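Local coordinates for protein diacylglycerol lipase (Aspergillus oryzae, PDB 5XK2) that probably hydrolyses the ester bonds of mono- and diacylglycerols as a class 3 lipase of the alpha/beta-hydrolase fold, captured here in a closed conformation, at residues 150-155 / 266-271; 200-205 / 222-227. All blocks are in the same frame, centred on the assembly; numbering follows the deposited sequence.

How the interactions relate
Both contacts reach the same mixed sheet, their centres about 11 Å apart. Interaction 1 sets the end of strand 146-152 and the turn into helix 154-168 against the loop 266-271; interaction 2 pairs strands 198-203 and 224-227, which lie further along the same sheet beyond strand 173-178. In chain order interaction 2 is nested inside the loop that interaction 1 closes. They meet directly: S267 OG and O are probably hydrogen-bonded to D205 OD1 and H203 ND1. D206, the likely acid of a Ser-His-Asp triad, directly follows 200-205, so strand 198-203 carries the chain to the acid that bonds H268 of interaction 1.

Interaction 1: 150-155 / 266-271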
loop_
_atom_site.group_PDB
_atom_site.type_symbol
_atom_site.label_atom_id
_atom_site.label_comp_id
_atom_site.label_asym_id
_atom_site.label_seq_id
_atom_site.Cartn_x
_atom_site.Cartn_y
_atom_site.Cartn_z
ATOM N N VAL A 150 -10.959 -5.108 -19.830
ATOM C CA VAL A 150 -11.287 -4.181 -18.755
ATOM C C VAL A 150 -10.485 -4.499 -17.504
ATOM O O VAL A 150 -10.143 -5.653 -17.233
ATOM C CB VAL A 150 -12.815 -4.232 -18.451
ATOM C CG1 VAL A 150 -13.245 -5.625 -18.048
ATOM C CG2 VAL A 150 -13.234 -3.199 -17.384
ATOM N N GLY A 151 -10.158 -3.463 -16.749
ATOM C CA GLY A 151 -9.575 -3.655 -15.438
ATOM C C GLY A 151 -9.612 -2.353 -14.651
ATOM O O GLY A 151 -9.902 -1.288 -15.214
ATOM N N HIS A 152 -9.302 -2.448 -13.358
ATOM C CA HIS A 152 -9.159 -1.283 -12.494
ATOM C C HIS A 152 -7.768 -1.329 -11.866
ATOM O O HIS A 152 -7.241 -2.427 -11.637
ATOM C CB HIS A 152 -10.275 -1.275 -11.416
ATOM C CG HIS A 152 -10.053 -0.288 -10.309
ATOM N ND1 HIS A 152 -9.584 -0.660 -9.066
ATOM C CD2 HIS A 152 -10.209 1.058 -10.263
ATOM C CE1 HIS A 152 -9.464 0.415 -8.304
ATOM N NE2 HIS A 152 -9.824 1.471 -9.010
ATOM N N SER A 153 -7.185 -0.160 -11.586
ATOM C CA SER A 153 -5.911 -0.088 -10.867
ATOM C C SER A 153 -4.821 -0.814 -11.671
ATOM O O SER A 153 -4.734 -0.660 -12.892
ATOM C CB SER A 153 -6.072 -0.693 -9.451
ATOM O OG SER A 153 -4.915 -0.517 -8.643
ATOM N N LEU A 154 -3.998 -1.624 -11.009
ATOM C CA LEU A 154 -2.924 -2.307 -11.746
ATOM C C LEU A 154 -3.509 -3.257 -12.800
ATOM O O LEU A 154 -2.906 -3.473 -13.847
ATOM C CB LEU A 154 -2.003 -3.070 -10.780
ATOM C CG LEU A 154 -0.876 -2.238 -10.144
ATOM C CD1 LEU A 154 -1.369 -0.980 -9.466
ATOM C CD2 LEU A 154 -0.054 -3.097 -9.167
ATOM N N GLY A 155 -4.685 -3.817 -12.527
ATOM C CA GLY A 155 -5.386 -4.615 -13.522
ATOM C C GLY A 155 -5.711 -3.834 -14.787
ATOM O O GLY A 155 -5.729 -4.405 -15.871
ATOM N N HIS A 266 -7.482 7.547 -1.389
ATOM C CA HIS A 266 -8.936 7.378 -1.369
ATOM C C HIS A 266 -9.534 7.554 -2.774
ATOM O O HIS A 266 -10.478 6.863 -3.140
ATOM C CB HIS A 266 -9.575 8.376 -0.393
ATOM C CG HIS A 266 -9.420 9.806 -0.807
ATOM N ND1 HIS A 266 -10.391 10.488 -1.512
ATOM C CD2 HIS A 266 -8.383 10.670 -0.662
ATOM C CE1 HIS A 266 -9.972 11.720 -1.757
ATOM N NE2 HIS A 266 -8.760 11.857 -1.251
ATOM N N SER A 267 -8.954 8.458 -3.562
ATOM C CA SER A 267 -9.464 8.743 -4.912
ATOM C C SER A 267 -9.347 7.529 -5.828
ATOM O O SER A 267 -10.101 7.382 -6.785
ATOM C CB SER A 267 -8.715 9.924 -5.532
ATOM O OG SER A 267 -9.007 11.108 -4.785
ATOM N N HIS A 268 -8.396 6.651 -5.520
ATOM C CA HIS A 268 -8.119 5.500 -6.381
ATOM C C HIS A 268 -9.236 4.470 -6.386
ATOM O O HIS A 268 -9.364 3.721 -7.357
ATOM C CB HIS A 268 -6.810 4.805 -5.938
ATOM C CG HIS A 268 -6.333 3.739 -6.877
ATOM N ND1 HIS A 268 -6.037 3.988 -8.201
ATOM C CD2 HIS A 268 -6.034 2.433 -6.663
ATOM C CE1 HIS A 268 -5.602 2.872 -8.769
ATOM N NE2 HIS A 268 -5.588 1.915 -7.855
ATOM N N VAL A 269 -10.000 4.376 -5.295
ATOM C CA VAL A 269 -10.949 3.281 -5.192
ATOM C C VAL A 269 -12.359 3.667 -5.600
ATOM O O VAL A 269 -13.225 2.797 -5.645
ATOM C CB VAL A 269 -10.956 2.671 -3.768
ATOM C CG1 VAL A 269 -9.530 2.318 -3.371
ATOM C CG2 VAL A 269 -11.552 3.647 -2.757
ATOM N N TRP A 270 -12.581 4.946 -5.935
ATOM C CA TRP A 270 -13.916 5.383 -6.335
ATOM C C TRP A 270 -13.907 5.801 -7.805
ATOM O O TRP A 270 -13.613 6.953 -8.119
ATOM C CB TRP A 270 -14.365 6.571 -5.453
ATOM C CG TRP A 270 -14.491 6.205 -4.007
ATOM C CD1 TRP A 270 -13.582 6.436 -3.018
ATOM C CD2 TRP A 270 -15.593 5.510 -3.388
ATOM N NE1 TRP A 270 -14.049 5.926 -1.814
ATOM C CE2 TRP A 270 -15.273 5.356 -2.023
ATOM C CE3 TRP A 270 -16.799 4.995 -3.864
ATOM C CZ2 TRP A 270 -16.131 4.708 -1.124
ATOM C CZ3 TRP A 270 -17.661 4.364 -2.953
ATOM C CH2 TRP A 270 -17.314 4.229 -1.610
ATOM N N TYR A 271 -14.287 4.867 -8.680
ATOM C CA TYR A 271 -14.416 5.137 -10.113
ATOM C C TYR A 271 -15.821 4.700 -10.462
ATOM O O TYR A 271 -16.064 3.550 -10.800
ATOM C CB TYR A 271 -13.340 4.349 -10.896
ATOM C CG TYR A 271 -12.009 5.059 -10.937
ATOM C CD1 TYR A 271 -11.195 5.145 -9.798
ATOM C CD2 TYR A 271 -11.578 5.681 -12.100
ATOM C CE1 TYR A 271 -9.970 5.833 -9.838
ATOM C CE2 TYR A 271 -10.355 6.359 -12.152
ATOM C CZ TYR A 271 -9.568 6.440 -11.019
ATOM O OH TYR A 271 -8.373 7.119 -11.085
#
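S153 and H268 meet through OG and NE2, 2.6 Å apart, with OG lying at the edge of the imidazole and close to its plane. The serine has OG anti to its backbone N (chi1 -173°), and its positive phi of 61° fits the strained, sharp strand-to-helix turn of a GxSxG nucleophile elbow, with G151 and G155 as its glycines. Through its other ring nitrogen, ND1, H268 bonds D206 OD2; this geometry fits the Ser-His-Asp triad expected of a class 3 lipase. The tight part of the contact also includes H152, whose NE2 donates to the carbonyl oxygen H268 O at 2.8 Å, within the imidazole plane and nearly along the C=O axis. H152 ND1 is bonded to Y29 OH, so both ring nitrogens are held and the ring's rotation is fixed. H152 CE1 lies over one face of the H268 imidazole, offset toward the rim, and comes 4.2 Å from H268 NE2. The looser side is made by Y271 and V269. H152 turns its edge to the face of Y271 in an offset T-shaped pair, with H152 NE2 4.0 Å from Y271 CD1, while Y271 OH shares D206 OD2 with H268 ND1. V269 points CB away from 150-155 and packs on R95 of the second subunit. Around this buried junction, H152 rests on A25 of helix 14-27 and on Y178 of strand 173-178, and backbone bonds tie V150 to strand 83-89 and G151 to strand 173-178.

Interaction 2: 200-205 / 222-227; sequences RFTHND and SPEYYI
T202 holds OG1 between its backbone N and carbonyl carbon (chi1 60°), and E224 carries CG anti to its own N (chi1 172°) on an extended chain; the two side chains cross at about a right angle, and T202 OG1 donates to the anti lone pair of E224 OE2 at 2.6 Å. They sit on a parallel strand pair of the alpha/beta-hydrolase sheet, 200-203 beside 224-227, joined by a connection without helix. Backbone bonds alternate across it: Y225 N to R200 O, T202 N to Y225 O at 3.0 Å, and I227 N to T202 O. E224 OE2 also accepts from N252 N, giving this buried oxygen two donors. R200 bends at chi3, which places NE, bonded to I221 O; its NH2 lies 3.4 Å from E224 CB, and a water links NH2 to E224 OE1. On the opposite face F201 CD2 packs at 3.5 Å against Y225 CB and at 4.1 Å from I227 CD1. F18 of helix 14-27 meets the F201 and Y225 rings edge-to-face and covers this apolar side. H203, nearer the probable active site, bonds A229 O through NE2 and S267 O through ND1. I227 O receives N204 N at 2.9 Å and also lies at the edge of the H203 ring, 3.3 Å from H203 CD2.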
loop_
_atom_site.group_PDB
_atom_site.type_symbol
_atom_site.label_atom_id
_atom_site.label_comp_id
_atom_site.label_asym_id
_atom_site.label_seq_id
_atom_site.Cartn_x
_atom_site.Cartn_y
_atom_site.Cartn_z
ATOM N N ARG A 200 -9.733 5.309 -20.969
ATOM C CA ARG A 200 -8.868 5.311 -19.800
ATOM C C ARG A 200 -9.346 6.393 -18.847
ATOM O O ARG A 200 -9.536 7.549 -19.255
ATOM C CB ARG A 200 -7.399 5.550 -20.188
ATOM C CG ARG A 200 -6.478 5.640 -18.941
ATOM C CD ARG A 200 -5.021 5.868 -19.331
ATOM N NE ARG A 200 -4.793 7.181 -19.958
ATOM C CZ ARG A 200 -4.674 8.338 -19.300
ATOM N NH1 ARG A 200 -4.764 8.372 -17.967
ATOM N NH2 ARG A 200 -4.436 9.468 -19.982
ATOM N N PHE A 201 -9.550 6.014 -17.588
ATOM C CA PHE A 201 -10.118 6.927 -16.592
ATOM C C PHE A 201 -9.149 7.309 -15.506
ATOM O O PHE A 201 -8.307 6.520 -15.091
ATOM C CB PHE A 201 -11.354 6.289 -15.944
ATOM C CG PHE A 201 -12.442 6.000 -16.928
ATOM C CD1 PHE A 201 -12.428 4.824 -17.653
ATOM C CD2 PHE A 201 -13.459 6.911 -17.140
ATOM C CE1 PHE A 201 -13.432 4.542 -18.579
ATOM C CE2 PHE A 201 -14.453 6.657 -18.069
ATOM C CZ PHE A 201 -14.438 5.465 -18.796
ATOM N N THR A 202 -9.299 8.539 -15.025
ATOM C CA THR A 202 -8.634 8.990 -13.811
ATOM C C THR A 202 -9.659 9.653 -12.908
ATOM O O THR A 202 -10.746 10.041 -13.354
ATOM C CB THR A 202 -7.556 10.022 -14.093
ATOM O OG1 THR A 202 -8.184 11.152 -14.724
ATOM C CG2 THR A 202 -6.449 9.443 -15.012
ATOM N N HIS A 203 -9.324 9.785 -11.636
ATOM C CA HIS A 203 -10.279 10.367 -10.700
ATOM C C HIS A 203 -9.580 11.345 -9.795
ATOM O O HIS A 203 -8.754 10.932 -8.978
ATOM C CB HIS A 203 -10.943 9.264 -9.870
ATOM C CG HIS A 203 -11.952 9.785 -8.886
ATOM N ND1 HIS A 203 -12.020 9.336 -7.586
ATOM C CD2 HIS A 203 -12.915 10.734 -9.013
ATOM C CE1 HIS A 203 -13.000 9.965 -6.953
ATOM N NE2 HIS A 203 -13.555 10.821 -7.791
ATOM N N ASN A 204 -9.931 12.626 -9.925
ATOM C CA ASN A 204 -9.345 13.673 -9.080
ATOM C C ASN A 204 -7.832 13.500 -8.958
ATOM O O ASN A 204 -7.134 13.412 -9.981
ATOM C CB ASN A 204 -10.041 13.696 -7.707
ATOM C CG ASN A 204 -11.464 14.227 -7.810
ATOM O OD1 ASN A 204 -11.743 15.083 -8.651
ATOM N ND2 ASN A 204 -12.360 13.725 -6.959
ATOM N N ASP A 205 -7.337 13.461 -7.723
ATOM C CA ASP A 205 -5.901 13.424 -7.423
ATOM C C ASP A 205 -5.366 12.007 -7.204
ATOM O O ASP A 205 -4.377 11.815 -6.497
ATOM C CB ASP A 205 -5.550 14.337 -6.235
ATOM C CG ASP A 205 -6.329 14.026 -4.976
ATOM O OD1 ASP A 205 -7.252 13.188 -5.004
ATOM O OD2 ASP A 205 -6.011 14.665 -3.941
ATOM N N SER A 222 -3.982 8.172 -24.796
ATOM C CA SER A 222 -4.925 9.275 -24.879
ATOM C C SER A 222 -6.232 8.784 -25.528
ATOM O O SER A 222 -6.214 7.856 -26.333
ATOM C CB SER A 222 -4.279 10.416 -25.692
ATOM O OG SER A 222 -5.234 11.395 -26.057
ATOM N N PRO A 223 -7.380 9.388 -25.178
ATOM C CA PRO A 223 -7.522 10.495 -24.220
ATOM C C PRO A 223 -7.658 10.042 -22.776
ATOM O O PRO A 223 -7.761 8.853 -22.478
ATOM C CB PRO A 223 -8.829 11.170 -24.670
ATOM C CG PRO A 223 -9.653 10.017 -25.192
ATOM C CD PRO A 223 -8.649 9.085 -25.860
ATOM N N GLU A 224 -7.710 11.024 -21.890
ATOM C CA GLU A 224 -7.975 10.807 -20.470
ATOM C C GLU A 224 -9.422 11.165 -20.193
ATOM O O GLU A 224 -9.859 12.265 -20.550
ATOM C CB GLU A 224 -7.040 11.673 -19.618
ATOM C CG GLU A 224 -7.362 11.680 -18.096
ATOM C CD GLU A 224 -6.485 12.675 -17.316
ATOM O OE1 GLU A 224 -5.561 13.279 -17.899
ATOM O OE2 GLU A 224 -6.728 12.869 -16.113
ATOM N N TYR A 225 -10.158 10.266 -19.543
ATOM C CA TYR A 225 -11.491 10.618 -19.062
ATOM C C TYR A 225 -11.322 10.938 -17.605
ATOM O O TYR A 225 -11.236 10.044 -16.761
ATOM C CB TYR A 225 -12.487 9.456 -19.290
ATOM C CG TYR A 225 -12.806 9.265 -20.755
ATOM C CD1 TYR A 225 -11.946 8.555 -21.599
ATOM C CD2 TYR A 225 -13.945 9.837 -21.307
ATOM C CE1 TYR A 225 -12.229 8.410 -22.940
ATOM C CE2 TYR A 225 -14.228 9.701 -22.659
ATOM C CZ TYR A 225 -13.363 8.978 -23.465
ATOM O OH TYR A 225 -13.639 8.832 -24.827
ATOM N N TYR A 226 -11.320 12.239 -17.311
ATOM C CA TYR A 226 -10.963 12.749 -15.990
ATOM C C TYR A 226 -12.231 12.977 -15.194
ATOM O O TYR A 226 -13.041 13.850 -15.530
ATOM C CB TYR A 226 -10.167 14.046 -16.166
ATOM C CG TYR A 226 -9.767 14.792 -14.918
ATOM C CD1 TYR A 226 -9.221 14.132 -13.808
ATOM C CD2 TYR A 226 -9.886 16.178 -14.878
ATOM C CE1 TYR A 226 -8.822 14.855 -12.681
ATOM C CE2 TYR A 226 -9.485 16.895 -13.775
ATOM C CZ TYR A 226 -8.961 16.235 -12.682
ATOM O OH TYR A 226 -8.570 16.995 -11.599
ATOM N N ILE A 227 -12.416 12.167 -14.156
ATOM C CA ILE A 227 -13.617 12.227 -13.325
ATOM C C ILE A 227 -13.361 13.143 -12.144
ATOM O O ILE A 227 -12.400 12.944 -11.407
ATOM C CB ILE A 227 -14.017 10.844 -12.779
ATOM C CG1 ILE A 227 -14.157 9.820 -13.904
ATOM C CG2 ILE A 227 -15.305 10.953 -11.936
ATOM C CD1 ILE A 227 -14.090 8.388 -13.367
HETATM O O HOH W 1 -3.663 12.393 -19.692
HETATM O O HOH W 2 -8.641 6.498 -23.328
#